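Alpha/beta hydrolase (Pseudomonas aeruginosa PAO1, PDB 4R1D) is probably a lipase, the calcium-binding effector Tle4 of the H2 type VI secretion system, caught here in complex with its inhibitor Tli4. Local coordinates at residues N61-A66 against Q110-D115; G180-K185 against K514-H519; G377-Q382 against G399-F404; D442-G447 against G481-G486. All blocks are in the same frame, centred on the assembly; numbering follows the deposited sequence.

Contact 2 sits at one outer edge of the parallel sheet of the alpha/beta hydrolase core, while contact 1 lies across the chain's centre from it, the two centres about 37 Å apart. Contacts 3 and 4 belong to the chain between the two segments of contact 2 and are close neighbours that do not touch, centres about 25 Å and nearest atoms about 6 Å apart; the nearest atoms of contacts 2 and 4 are about 13 Å apart, those of contacts 1 and 3 about 11 Å. Residues in contacts 1 and 3 reach the partner chain Tli4; contacts 2 and 4 touch no other chain. None belongs to the calcium site of E152, D156, F202 and D203.

Contact 1: N61-A66 against Q110-D115; sequences NLRNKA and QVEVDD
R63 and E112 form the central pair of two short antiparallel strands, and their side chains rise on the same face of a small three-stranded sheet. Charge comes first. In both residues CG sits between the backbone N and the carbonyl carbon (chi1 63° in each), and the two chains then run out extended into a side-on salt bridge. NE of R63 meets OE2 of E112 at 2.8 Å, on the anti side but 21° out of the carboxylate plane; NH2 of R63 reaches the same OE2 at 3.2 Å from above that plane, on the same face. That oxygen lies in the guanidinium plane, although the two planar groups are turned 58° apart. A long salt bridge from R63 NH1 to D114 OD1 (3.6 Å) extends the network, with the other D114 oxygen held by R73. Two waters in the guanidinium plane link NH1 to D114 and D115, and the carbonyl of V113 lies over one face.

The backbone supplies a reciprocal pair, R63 N to E112 O at 3.0 Å and E112 N to R63 O at 2.9 Å. It is flanked by D114 N to N61 O and K65 N to Q110 O. Apolar contact is slight: L62 CD1 approaches V111 CG2 at 4.1 Å.

E112 OE2 also pairs with K68, while R63 faces several acidic groups; these opposite charges probably favour the ionised form of each group.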
loop_
_atom_site.group_PDB
_atom_site.type_symbol
_atom_site.label_atom_id
_atom_site.label_comp_id
_atom_site.label_asym_id
_atom_site.label_seq_id
_atom_site.Cartn_x
_atom_site.Cartn_y
_atom_site.Cartn_z
ATOM N N ASN A 61 -3.769 4.421 5.294
ATOM C CA ASN A 61 -3.182 3.726 6.445
ATOM C C ASN A 61 -3.510 2.247 6.438
ATOM O O ASN A 61 -4.630 1.873 6.097
ATOM C CB ASN A 61 -3.724 4.334 7.736
ATOM C CG ASN A 61 -3.441 5.818 7.847
ATOM O OD1 ASN A 61 -2.356 6.284 7.493
ATOM N ND2 ASN A 61 -4.422 6.574 8.350
ATOM N N LEU A 62 -2.556 1.407 6.852
ATOM C CA LEU A 62 -2.762 -0.041 6.861
ATOM C C LEU A 62 -2.331 -0.637 8.185
ATOM O O LEU A 62 -1.397 -0.148 8.828
ATOM C CB LEU A 62 -1.937 -0.728 5.763
ATOM C CG LEU A 62 -2.088 -0.171 4.350
ATOM C CD1 LEU A 62 -1.081 -0.850 3.433
ATOM C CD2 LEU A 62 -3.522 -0.366 3.845
ATOM N N ARG A 63 -3.004 -1.711 8.561
ATOM C CA ARG A 63 -2.613 -2.488 9.717
ATOM C C ARG A 63 -2.555 -3.946 9.316
ATOM O O ARG A 63 -3.171 -4.348 8.332
ATOM C CB ARG A 63 -3.616 -2.283 10.854
ATOM C CG ARG A 63 -5.018 -2.771 10.514
ATOM C CD ARG A 63 -6.007 -2.362 11.597
ATOM N NE ARG A 63 -7.346 -2.863 11.297
ATOM C CZ ARG A 63 -8.468 -2.265 11.681
ATOM N NH1 ARG A 63 -8.414 -1.120 12.356
ATOM N NH2 ARG A 63 -9.638 -2.793 11.368
ATOM N N ASN A 64 -1.817 -4.745 10.080
ATOM C CA ASN A 64 -1.752 -6.180 9.800
ATOM C C ASN A 64 -3.146 -6.785 10.001
ATOM O O ASN A 64 -3.805 -6.517 10.998
ATOM C CB ASN A 64 -0.705 -6.858 10.704
ATOM C CG ASN A 64 -0.612 -8.365 10.481
ATOM O OD1 ASN A 64 -1.440 -9.126 10.988
ATOM N ND2 ASN A 64 0.422 -8.811 9.740
ATOM N N LYS A 65 -3.603 -7.574 9.037
ATOM C CA LYS A 65 -4.968 -8.079 9.030
ATOM C C LYS A 65 -5.245 -9.036 10.189
ATOM O O LYS A 65 -6.358 -9.059 10.733
ATOM C CB LYS A 65 -5.272 -8.750 7.683
ATOM C CG LYS A 65 -6.717 -9.128 7.483
ATOM C CD LYS A 65 -6.900 -10.012 6.238
ATOM C CE LYS A 65 -6.328 -9.370 5.006
ATOM N NZ LYS A 65 -6.777 -10.028 3.732
ATOM N N ALA A 66 -4.234 -9.807 10.579
ATOM C CA ALA A 66 -4.386 -10.754 11.691
ATOM C C ALA A 66 -4.187 -10.114 13.052
ATOM O O ALA A 66 -4.967 -10.368 13.975
ATOM C CB ALA A 66 -3.430 -11.939 11.534
ATOM N N GLN A 110 -2.030 -9.637 3.472
ATOM C CA GLN A 110 -1.864 -9.710 4.916
ATOM C C GLN A 110 -2.060 -8.364 5.612
ATOM O O GLN A 110 -1.769 -8.229 6.800
ATOM C CB GLN A 110 -0.502 -10.314 5.261
ATOM C CG GLN A 110 -0.387 -11.763 4.758
ATOM C CD GLN A 110 0.982 -12.373 4.969
ATOM O OE1 GLN A 110 1.831 -11.809 5.651
ATOM N NE2 GLN A 110 1.212 -13.524 4.348
ATOM N N VAL A 111 -2.567 -7.377 4.869
ATOM C CA VAL A 111 -2.870 -6.072 5.439
ATOM C C VAL A 111 -4.320 -5.683 5.177
ATOM O O VAL A 111 -4.975 -6.271 4.338
ATOM C CB VAL A 111 -1.957 -4.947 4.862
ATOM C CG1 VAL A 111 -0.478 -5.218 5.179
ATOM C CG2 VAL A 111 -2.198 -4.750 3.349
ATOM N N GLU A 112 -4.807 -4.678 5.903
ATOM C CA GLU A 112 -6.141 -4.119 5.654
ATOM C C GLU A 112 -6.173 -2.633 6.000
ATOM O O GLU A 112 -5.335 -2.136 6.751
ATOM C CB GLU A 112 -7.212 -4.858 6.467
ATOM C CG GLU A 112 -7.024 -4.718 7.967
ATOM C CD GLU A 112 -8.078 -5.457 8.794
ATOM O OE1 GLU A 112 -8.836 -6.272 8.231
ATOM O OE2 GLU A 112 -8.128 -5.215 10.016
ATOM N N VAL A 113 -7.122 -1.914 5.419
ATOM C CA VAL A 113 -7.303 -0.505 5.750
ATOM C C VAL A 113 -7.427 -0.281 7.254
ATOM O O VAL A 113 -8.125 -1.028 7.944
ATOM C CB VAL A 113 -8.548 0.058 5.069
ATOM C CG1 VAL A 113 -8.817 1.487 5.545
ATOM C CG2 VAL A 113 -8.377 -0.010 3.556
ATOM N N ASP A 114 -6.738 0.745 7.746
ATOM C CA ASP A 114 -6.786 1.154 9.151
ATOM C C ASP A 114 -7.427 2.533 9.209
ATOM O O ASP A 114 -6.844 3.506 8.733
ATOM C CB ASP A 114 -5.367 1.210 9.741
ATOM C CG ASP A 114 -5.341 1.668 11.202
ATOM O OD1 ASP A 114 -6.422 1.877 11.798
ATOM O OD2 ASP A 114 -4.228 1.801 11.765
ATOM N N ASP A 115 -8.622 2.613 9.789
ATOM C CA ASP A 115 -9.357 3.873 9.844
ATOM C C ASP A 115 -9.108 4.681 11.112
ATOM O O ASP A 115 -9.807 5.664 11.376
ATOM C CB ASP A 115 -10.862 3.640 9.639
ATOM C CG ASP A 115 -11.513 2.906 10.796
ATOM O OD1 ASP A 115 -10.788 2.450 11.715
ATOM O OD2 ASP A 115 -12.763 2.790 10.780
HETATM O O HOH W 1 -10.911 0.147 13.041
HETATM O O HOH W 2 -6.653 0.378 13.821
HETATM O O HOH W 3 1.055 -6.958 7.758
HETATM O O HOH W 4 -5.791 -8.156 2.106
HETATM O O HOH W 5 -2.034 -10.689 8.300
#

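Contact 2: G180-K185 against K514-H519; sequences GEEQGK and KASFRH
OE2 of E181 is gripped by two backbone N-H groups, one from each segment, where a loop packs along an edge strand, 515-519, of the parallel sheet of this alpha/beta hydrolase fold. S516 N comes in almost straight (175°) on the anti lone pair at 2.9 Å. From the loop itself Q183 N arrives on the syn side, also at 2.9 Å, but 34° out of the carboxylate plane. The other oxygen, OE1, takes G184 N at 2.8 Å through its syn lone pair, closing the turn around its own side chain and fixing the carboxylate's rotation.

To get there the E181 chain bends at chi2 (-68°), which turns CD aside and leaves CG over F517: E181 CG stands 3.8 Å from the ring centroid, a CH-pi contact on the face, displaced toward the rim. The carboxylate plane is nearly perpendicular to the ring.

Next along, E182 OE2 accepts from S516 OG at 2.7 Å on its anti lone pair and is shared with the hydroxyl of Y431. Backbone bonds complete a single bridge, E182 N to S516 O and R518 N to G180 O. S516 N, S516 O and R518 N thus turn to this loop, while A515, F517 and H519 bond to strand 427-432. E182 OE1 lies 3.5 Å from CD of R518, an arginine whose guanidinium is bound by Q506. Farther down, a water accepts from K185 N at 2.9 Å and donates to K514 O at 2.7 Å.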
loop_
_atom_site.group_PDB
_atom_site.type_symbol
_atom_site.label_atom_id
_atom_site.label_comp_id
_atom_site.label_asym_id
_atom_site.label_seq_id
_atom_site.Cartn_x
_atom_site.Cartn_y
_atom_site.Cartn_z
ATOM N N GLY A 180 -7.033 26.485 -17.117
ATOM C CA GLY A 180 -6.220 25.524 -17.845
ATOM C C GLY A 180 -7.000 24.423 -18.552
ATOM O O GLY A 180 -6.407 23.448 -18.998
ATOM N N GLU A 181 -8.317 24.572 -18.677
ATOM C CA GLU A 181 -9.131 23.553 -19.362
ATOM C C GLU A 181 -8.759 23.495 -20.839
ATOM O O GLU A 181 -8.683 24.533 -21.496
ATOM C CB GLU A 181 -10.626 23.840 -19.196
ATOM C CG GLU A 181 -11.521 22.590 -19.250
ATOM C CD GLU A 181 -11.563 21.953 -20.614
ATOM O OE1 GLU A 181 -11.864 22.681 -21.585
ATOM O OE2 GLU A 181 -11.296 20.730 -20.721
ATOM N N GLU A 182 -8.532 22.288 -21.354
ATOM C CA GLU A 182 -7.962 22.119 -22.694
ATOM C C GLU A 182 -8.859 21.457 -23.743
ATOM O O GLU A 182 -8.529 21.490 -24.927
ATOM C CB GLU A 182 -6.631 21.355 -22.620
ATOM C CG GLU A 182 -6.776 19.874 -22.187
ATOM C CD GLU A 182 -5.434 19.220 -21.900
ATOM O OE1 GLU A 182 -4.456 19.537 -22.604
ATOM O OE2 GLU A 182 -5.345 18.402 -20.955
ATOM N N GLN A 183 -9.975 20.860 -23.333
ATOM C CA GLN A 183 -10.851 20.178 -24.295
ATOM C C GLN A 183 -11.744 21.188 -25.018
ATOM O O GLN A 183 -12.079 21.007 -26.185
ATOM C CB GLN A 183 -11.708 19.107 -23.615
ATOM C CG GLN A 183 -10.922 18.072 -22.810
ATOM C CD GLN A 183 -9.993 17.208 -23.656
ATOM O OE1 GLN A 183 -8.961 17.673 -24.157
ATOM N NE2 GLN A 183 -10.353 15.940 -23.811
ATOM N N GLY A 184 -12.139 22.243 -24.311
ATOM C CA GLY A 184 -12.875 23.340 -24.916
ATOM C C GLY A 184 -14.360 23.087 -25.063
ATOM O O GLY A 184 -15.054 23.829 -25.754
ATOM N N LYS A 185 -14.854 22.042 -24.409
ATOM C CA LYS A 185 -16.256 21.664 -24.533
ATOM C C LYS A 185 -17.104 22.262 -23.406
ATOM O O LYS A 185 -18.168 22.828 -23.648
ATOM C CB LYS A 185 -16.398 20.139 -24.609
ATOM C CG LYS A 185 -15.708 19.527 -25.847
ATOM C CD LYS A 185 -15.759 17.991 -25.888
ATOM C CE LYS A 185 -14.875 17.343 -24.817
ATOM N NZ LYS A 185 -14.685 15.859 -25.012
ATOM N N LYS A 514 -14.400 14.479 -20.945
ATOM C CA LYS A 514 -15.256 15.654 -21.089
ATOM C C LYS A 514 -14.540 16.958 -20.736
ATOM O O LYS A 514 -14.690 17.969 -21.427
ATOM C CB LYS A 514 -16.528 15.495 -20.257
ATOM C CG LYS A 514 -17.442 16.715 -20.288
ATOM C CD LYS A 514 -18.833 16.380 -19.747
ATOM C CE LYS A 514 -19.769 15.869 -20.844
ATOM N NZ LYS A 514 -21.214 15.858 -20.414
ATOM N N ALA A 515 -13.773 16.942 -19.651
ATOM C CA ALA A 515 -13.000 18.113 -19.253
ATOM C C ALA A 515 -11.623 17.712 -18.733
ATOM O O ALA A 515 -11.481 16.708 -18.031
ATOM C CB ALA A 515 -13.756 18.931 -18.198
ATOM N N SER A 516 -10.609 18.486 -19.092
ATOM C CA SER A 516 -9.231 18.207 -18.678
ATOM C C SER A 516 -8.509 19.528 -18.392
ATOM O O SER A 516 -8.398 20.401 -19.270
ATOM C CB SER A 516 -8.494 17.397 -19.756
ATOM O OG SER A 516 -7.142 17.143 -19.404
ATOM N N PHE A 517 -8.044 19.683 -17.155
ATOM C CA PHE A 517 -7.350 20.900 -16.729
ATOM C C PHE A 517 -5.854 20.671 -16.610
ATOM O O PHE A 517 -5.384 19.887 -15.767
ATOM C CB PHE A 517 -7.927 21.420 -15.411
ATOM C CG PHE A 517 -9.382 21.779 -15.501
ATOM C CD1 PHE A 517 -10.357 20.792 -15.465
ATOM C CD2 PHE A 517 -9.775 23.101 -15.637
ATOM C CE1 PHE A 517 -11.688 21.103 -15.559
ATOM C CE2 PHE A 517 -11.106 23.428 -15.736
ATOM C CZ PHE A 517 -12.074 22.429 -15.690
ATOM N N ARG A 518 -5.111 21.361 -17.475
ATOM C CA ARG A 518 -3.677 21.181 -17.574
ATOM C C ARG A 518 -2.998 22.277 -16.743
ATOM O O ARG A 518 -2.867 23.425 -17.177
ATOM C CB ARG A 518 -3.284 21.257 -19.045
ATOM C CG ARG A 518 -1.818 21.008 -19.406
ATOM C CD ARG A 518 -1.740 21.034 -20.942
ATOM N NE ARG A 518 -0.408 20.832 -21.511
ATOM C CZ ARG A 518 0.127 19.650 -21.804
ATOM N NH1 ARG A 518 -0.533 18.524 -21.539
ATOM N NH2 ARG A 518 1.340 19.593 -22.354
ATOM N N HIS A 519 -2.596 21.927 -15.527
ATOM C CA HIS A 519 -2.112 22.933 -14.581
ATOM C C HIS A 519 -0.589 23.058 -14.611
ATOM O O HIS A 519 0.126 22.067 -14.656
ATOM C CB HIS A 519 -2.604 22.634 -13.154
ATOM C CG HIS A 519 -4.089 22.768 -12.995
ATOM N ND1 HIS A 519 -4.835 21.918 -12.206
ATOM C CD2 HIS A 519 -4.962 23.660 -13.516
ATOM C CE1 HIS A 519 -6.106 22.272 -12.259
ATOM N NE2 HIS A 519 -6.212 23.325 -13.050
HETATM O O HOH W 6 -14.169 20.561 -21.978
#

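Contact 3: G377-Q382 against G399-F404; sequences GLVPEQ and GPRDNF
The side chains of R401 and V379 lie alongside, heading opposite ways, the arginine coming off the first turn of helix 400-421 and the valine off the loop that precedes it. The R401 chain is doubly bent, chi2 of 63° placing CD and chi3 of 76° placing NE, and presents its guanidinium end-on to the V379 carbonyl. Both terminal nitrogens converge on that one oxygen, which lies in the guanidinium plane: NH2 at 2.9 Å, tilted 32° from the carbonyl plane, and NH1 at 3.3 Å, on a lone pair. A water accepts from NH1 and from V379 N, tying the same peptide region to the arginine a second time, and S384 OG adds a further bond to NH2.

The two valine methyls serve different neighbours. CG1 lies 3.8 Å from R401 NH2, whereas CG2 packs obliquely on F404 CZ, also at 3.8 Å; the valine and the ring likewise point past one another. L378 CD2 meets the ring at its edge, 4.3 Å from F404 CZ. Helix 289-296 covers this apolar side through M294. At the start of helix 400-421, G399 N and D402 OD2 bond to S115 OG of the partner chain, Tli4.

The guanidinium would polarise the V379 carbonyl, which shares NH2 with S384 OG. That hydroxyl also bonds E381 OE2, a carboxylate oxygen 4.5 Å from R401 NH2, beyond salt-bridge distance.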
loop_
_atom_site.group_PDB
_atom_site.type_symbol
_atom_site.label_atom_id
_atom_site.label_comp_id
_atom_site.label_asym_id
_atom_site.label_seq_id
_atom_site.Cartn_x
_atom_site.Cartn_y
_atom_site.Cartn_z
ATOM N N GLY A 377 17.388 -3.783 -16.952
ATOM C CA GLY A 377 16.046 -4.262 -16.657
ATOM C C GLY A 377 15.522 -3.686 -15.359
ATOM O O GLY A 377 16.278 -3.113 -14.585
ATOM N N LEU A 378 14.221 -3.833 -15.125
ATOM C CA LEU A 378 13.599 -3.287 -13.917
ATOM C C LEU A 378 14.144 -3.971 -12.666
ATOM O O LEU A 378 14.416 -3.320 -11.653
ATOM C CB LEU A 378 12.098 -3.493 -13.985
ATOM C CG LEU A 378 11.316 -2.825 -12.854
ATOM C CD1 LEU A 378 11.445 -1.310 -12.955
ATOM C CD2 LEU A 378 9.851 -3.254 -12.943
ATOM N N VAL A 379 14.268 -5.290 -12.741
ATOM C CA VAL A 379 14.919 -6.075 -11.705
ATOM C C VAL A 379 16.060 -6.884 -12.314
ATOM O O VAL A 379 15.899 -8.061 -12.648
ATOM C CB VAL A 379 13.935 -7.007 -10.987
ATOM C CG1 VAL A 379 14.622 -7.683 -9.802
ATOM C CG2 VAL A 379 12.730 -6.222 -10.523
ATOM N N PRO A 380 17.222 -6.238 -12.473
ATOM C CA PRO A 380 18.391 -6.940 -13.010
ATOM C C PRO A 380 18.735 -8.121 -12.117
ATOM O O PRO A 380 18.283 -8.216 -10.964
ATOM C CB PRO A 380 19.496 -5.886 -12.945
ATOM C CG PRO A 380 19.040 -4.908 -11.895
ATOM C CD PRO A 380 17.541 -4.870 -12.029
ATOM N N GLU A 381 19.527 -9.033 -12.657
ATOM C CA GLU A 381 19.916 -10.224 -11.927
ATOM C C GLU A 381 20.487 -9.881 -10.550
ATOM O O GLU A 381 20.239 -10.585 -9.565
ATOM C CB GLU A 381 20.942 -11.018 -12.750
ATOM C CG GLU A 381 21.081 -12.457 -12.305
ATOM C CD GLU A 381 19.773 -13.222 -12.446
ATOM O OE1 GLU A 381 19.353 -13.475 -13.596
ATOM O OE2 GLU A 381 19.159 -13.558 -11.408
ATOM N N GLN A 382 21.244 -8.792 -10.473
ATOM C CA GLN A 382 21.856 -8.400 -9.210
ATOM C C GLN A 382 20.805 -8.163 -8.125
ATOM O O GLN A 382 21.131 -8.174 -6.943
ATOM C CB GLN A 382 22.695 -7.131 -9.376
ATOM C CG GLN A 382 21.886 -5.921 -9.834
ATOM C CD GLN A 382 22.586 -4.612 -9.545
ATOM O OE1 GLN A 382 23.546 -4.240 -10.224
ATOM N NE2 GLN A 382 22.109 -3.902 -8.530
ATOM N N GLY A 399 8.972 -19.999 -6.838
ATOM C CA GLY A 399 10.189 -19.333 -7.261
ATOM C C GLY A 399 9.947 -17.844 -7.342
ATOM O O GLY A 399 8.924 -17.418 -7.861
ATOM N N PRO A 400 10.884 -17.044 -6.816
ATOM C CA PRO A 400 10.707 -15.588 -6.741
ATOM C C PRO A 400 10.492 -14.955 -8.112
ATOM O O PRO A 400 9.650 -14.067 -8.257
ATOM C CB PRO A 400 12.025 -15.110 -6.123
ATOM C CG PRO A 400 12.473 -16.294 -5.290
ATOM C CD PRO A 400 12.094 -17.495 -6.110
ATOM N N ARG A 401 11.242 -15.414 -9.107
ATOM C CA ARG A 401 11.141 -14.861 -10.450
ATOM C C ARG A 401 9.856 -15.356 -11.124
ATOM O O ARG A 401 9.230 -14.615 -11.872
ATOM C CB ARG A 401 12.400 -15.210 -11.258
ATOM C CG ARG A 401 12.579 -14.498 -12.594
ATOM C CD ARG A 401 12.723 -12.978 -12.481
ATOM N NE ARG A 401 14.021 -12.470 -12.009
ATOM C CZ ARG A 401 14.437 -11.223 -12.252
ATOM N NH1 ARG A 401 13.676 -10.422 -12.980
ATOM N NH2 ARG A 401 15.601 -10.779 -11.792
ATOM N N ASP A 402 9.445 -16.594 -10.830
ATOM C CA ASP A 402 8.178 -17.125 -11.335
ATOM C C ASP A 402 7.053 -16.202 -10.895
ATOM O O ASP A 402 6.208 -15.811 -11.688
ATOM C CB ASP A 402 7.876 -18.513 -10.755
ATOM C CG ASP A 402 8.629 -19.634 -11.449
ATOM O OD1 ASP A 402 9.133 -19.439 -12.578
ATOM O OD2 ASP A 402 8.694 -20.734 -10.854
ATOM N N ASN A 403 7.037 -15.893 -9.607
ATOM C CA ASN A 403 6.001 -15.028 -9.044
ATOM C C ASN A 403 6.026 -13.654 -9.695
ATOM O O ASN A 403 4.989 -13.129 -10.102
ATOM C CB ASN A 403 6.193 -14.888 -7.539
ATOM C CG ASN A 403 4.955 -14.377 -6.857
ATOM O OD1 ASN A 403 3.970 -15.103 -6.736
ATOM N ND2 ASN A 403 4.987 -13.117 -6.418
ATOM N N PHE A 404 7.219 -13.073 -9.780
ATOM C CA PHE A 404 7.380 -11.744 -10.358
ATOM C C PHE A 404 6.925 -11.680 -11.815
ATOM O O PHE A 404 6.214 -10.754 -12.204
ATOM C CB PHE A 404 8.833 -11.262 -10.212
ATOM C CG PHE A 404 9.107 -9.956 -10.898
ATOM C CD1 PHE A 404 8.521 -8.778 -10.445
ATOM C CD2 PHE A 404 9.942 -9.896 -12.002
ATOM C CE1 PHE A 404 8.766 -7.571 -11.084
ATOM C CE2 PHE A 404 10.195 -8.683 -12.636
ATOM C CZ PHE A 404 9.607 -7.525 -12.175
HETATM O O HOH W 7 13.432 -7.553 -14.413
#

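Contact 4: D442-G447 against G481-G486; sequences DLIWKG and GPLETG
D442 reaches across to the backbone of L483, joining the start of strand 443-446 to the loop that leaves strand 477-479 in a mixed four-stranded sheet. The aspartate can be followed outward. CB lies 4.1 Å from L483 N, and CG, anti to the carbonyl carbon (chi1 -67°), comes slightly nearer. At the tip, OD2 accepts from L483 N at 2.9 Å in a nearly straight bond (173°), on the anti side but 24° out of the carboxylate plane. The same oxygen touches P482 CA at 3.5 Å, just after the cis peptide bond between G481 and P482. OD1 forms a salt bridge with R333, so the carboxylate is held at both oxygens.

Two residues on, I444 points to the same loop. Its CD1 packs on G481 CA at 3.6 Å, and its CG1 lies 4.1 Å from L483 CD1, the two side chains crossing at a slant. L483 also packs on F340 and C342 of strand 339-342, so the loop lies against two strands of the sheet. At the far end K446 bends at chi3, and its NZ makes a weak salt-bridge bond of 3.4 Å to E484 OE2.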
loop_
_atom_site.group_PDB
_atom_site.type_symbol
_atom_site.label_atom_id
_atom_site.label_comp_id
_atom_site.label_asym_id
_atom_site.label_seq_id
_atom_site.Cartn_x
_atom_site.Cartn_y
_atom_site.Cartn_z
ATOM N N ASP A 442 12.244 11.430 -18.670
ATOM C CA ASP A 442 13.213 10.690 -19.467
ATOM C C ASP A 442 14.124 9.992 -18.496
ATOM O O ASP A 442 14.809 10.641 -17.705
ATOM C CB ASP A 442 14.048 11.616 -20.361
ATOM C CG ASP A 442 13.227 12.265 -21.450
ATOM O OD1 ASP A 442 12.218 11.664 -21.868
ATOM O OD2 ASP A 442 13.585 13.375 -21.898
ATOM N N LEU A 443 14.117 8.666 -18.532
ATOM C CA LEU A 443 14.925 7.898 -17.621
ATOM C C LEU A 443 16.200 7.600 -18.391
ATOM O O LEU A 443 16.182 6.822 -19.339
ATOM C CB LEU A 443 14.202 6.612 -17.236
ATOM C CG LEU A 443 14.616 5.938 -15.926
ATOM C CD1 LEU A 443 16.125 5.759 -15.871
ATOM C CD2 LEU A 443 14.137 6.756 -14.750
ATOM N N ILE A 444 17.297 8.227 -17.985
ATOM C CA ILE A 444 18.538 8.165 -18.757
ATOM C C ILE A 444 19.689 7.516 -18.006
ATOM O O ILE A 444 20.050 7.941 -16.916
ATOM C CB ILE A 444 18.994 9.575 -19.171
ATOM C CG1 ILE A 444 17.914 10.268 -20.004
ATOM C CG2 ILE A 444 20.323 9.500 -19.931
ATOM C CD1 ILE A 444 17.974 11.805 -19.904
ATOM N N TRP A 445 20.266 6.476 -18.605
ATOM C CA TRP A 445 21.502 5.895 -18.114
ATOM C C TRP A 445 22.581 6.472 -19.009
ATOM O O TRP A 445 22.593 6.205 -20.212
ATOM C CB TRP A 445 21.507 4.386 -18.320
ATOM C CG TRP A 445 20.768 3.558 -17.305
ATOM C CD1 TRP A 445 19.549 2.950 -17.469
ATOM C CD2 TRP A 445 21.228 3.186 -16.004
ATOM N NE1 TRP A 445 19.220 2.237 -16.340
ATOM C CE2 TRP A 445 20.233 2.367 -15.426
ATOM C CE3 TRP A 445 22.383 3.465 -15.267
ATOM C CZ2 TRP A 445 20.356 1.833 -14.144
ATOM C CZ3 TRP A 445 22.505 2.932 -13.996
ATOM C CH2 TRP A 445 21.490 2.134 -13.443
ATOM N N LYS A 446 23.474 7.264 -18.436
ATOM C CA LYS A 446 24.523 7.901 -19.221
ATOM C C LYS A 446 25.869 7.276 -18.882
ATOM O O LYS A 446 26.245 7.188 -17.715
ATOM C CB LYS A 446 24.532 9.402 -18.941
ATOM C CG LYS A 446 25.565 10.174 -19.728
ATOM C CD LYS A 446 25.594 11.630 -19.308
ATOM C CE LYS A 446 24.511 12.429 -20.002
ATOM N NZ LYS A 446 24.794 13.895 -19.932
ATOM N N GLY A 447 26.589 6.811 -19.901
ATOM C CA GLY A 447 27.862 6.150 -19.679
ATOM C C GLY A 447 28.107 5.034 -20.679
ATOM O O GLY A 447 27.344 4.871 -21.625
ATOM N N GLY A 481 16.963 14.066 -16.606
ATOM C CA GLY A 481 16.672 14.513 -17.957
ATOM C C GLY A 481 16.485 16.016 -17.996
ATOM O O GLY A 481 16.762 16.690 -17.006
ATOM N N PRO A 482 15.986 16.552 -19.125
ATOM C CA PRO A 482 15.518 15.816 -20.303
ATOM C C PRO A 482 16.637 15.400 -21.252
ATOM O O PRO A 482 17.758 15.907 -21.174
ATOM C CB PRO A 482 14.612 16.833 -21.000
ATOM C CG PRO A 482 15.225 18.141 -20.670
ATOM C CD PRO A 482 15.752 18.001 -19.261
ATOM N N LEU A 483 16.310 14.476 -22.152
ATOM C CA LEU A 483 17.243 13.975 -23.146
ATOM C C LEU A 483 17.818 15.128 -23.974
ATOM O O LEU A 483 17.123 16.099 -24.280
ATOM C CB LEU A 483 16.529 12.976 -24.059
ATOM C CG LEU A 483 17.333 11.968 -24.876
ATOM C CD1 LEU A 483 18.149 11.082 -23.965
ATOM C CD2 LEU A 483 16.384 11.126 -25.726
ATOM N N GLU A 484 19.093 15.006 -24.334
ATOM C CA GLU A 484 19.811 16.054 -25.054
ATOM C C GLU A 484 19.144 16.388 -26.388
ATOM O O GLU A 484 18.837 17.549 -26.671
ATOM C CB GLU A 484 21.268 15.634 -25.270
ATOM C CG GLU A 484 22.100 15.543 -23.984
ATOM C CD GLU A 484 21.643 14.442 -23.023
ATOM O OE1 GLU A 484 20.951 13.491 -23.461
ATOM O OE2 GLU A 484 21.986 14.528 -21.819
ATOM N N THR A 485 18.918 15.360 -27.200
ATOM C CA THR A 485 18.246 15.515 -28.487
ATOM C C THR A 485 16.903 14.799 -28.439
ATOM O O THR A 485 16.845 13.570 -28.402
ATOM C CB THR A 485 19.091 14.933 -29.641
ATOM O OG1 THR A 485 20.382 15.555 -29.652
ATOM C CG2 THR A 485 18.404 15.166 -30.981
ATOM N N GLY A 486 15.823 15.566 -28.439
ATOM C CA GLY A 486 14.503 14.992 -28.267
ATOM C C GLY A 486 13.701 14.808 -29.538
ATOM O O GLY A 486 13.934 15.465 -30.554
#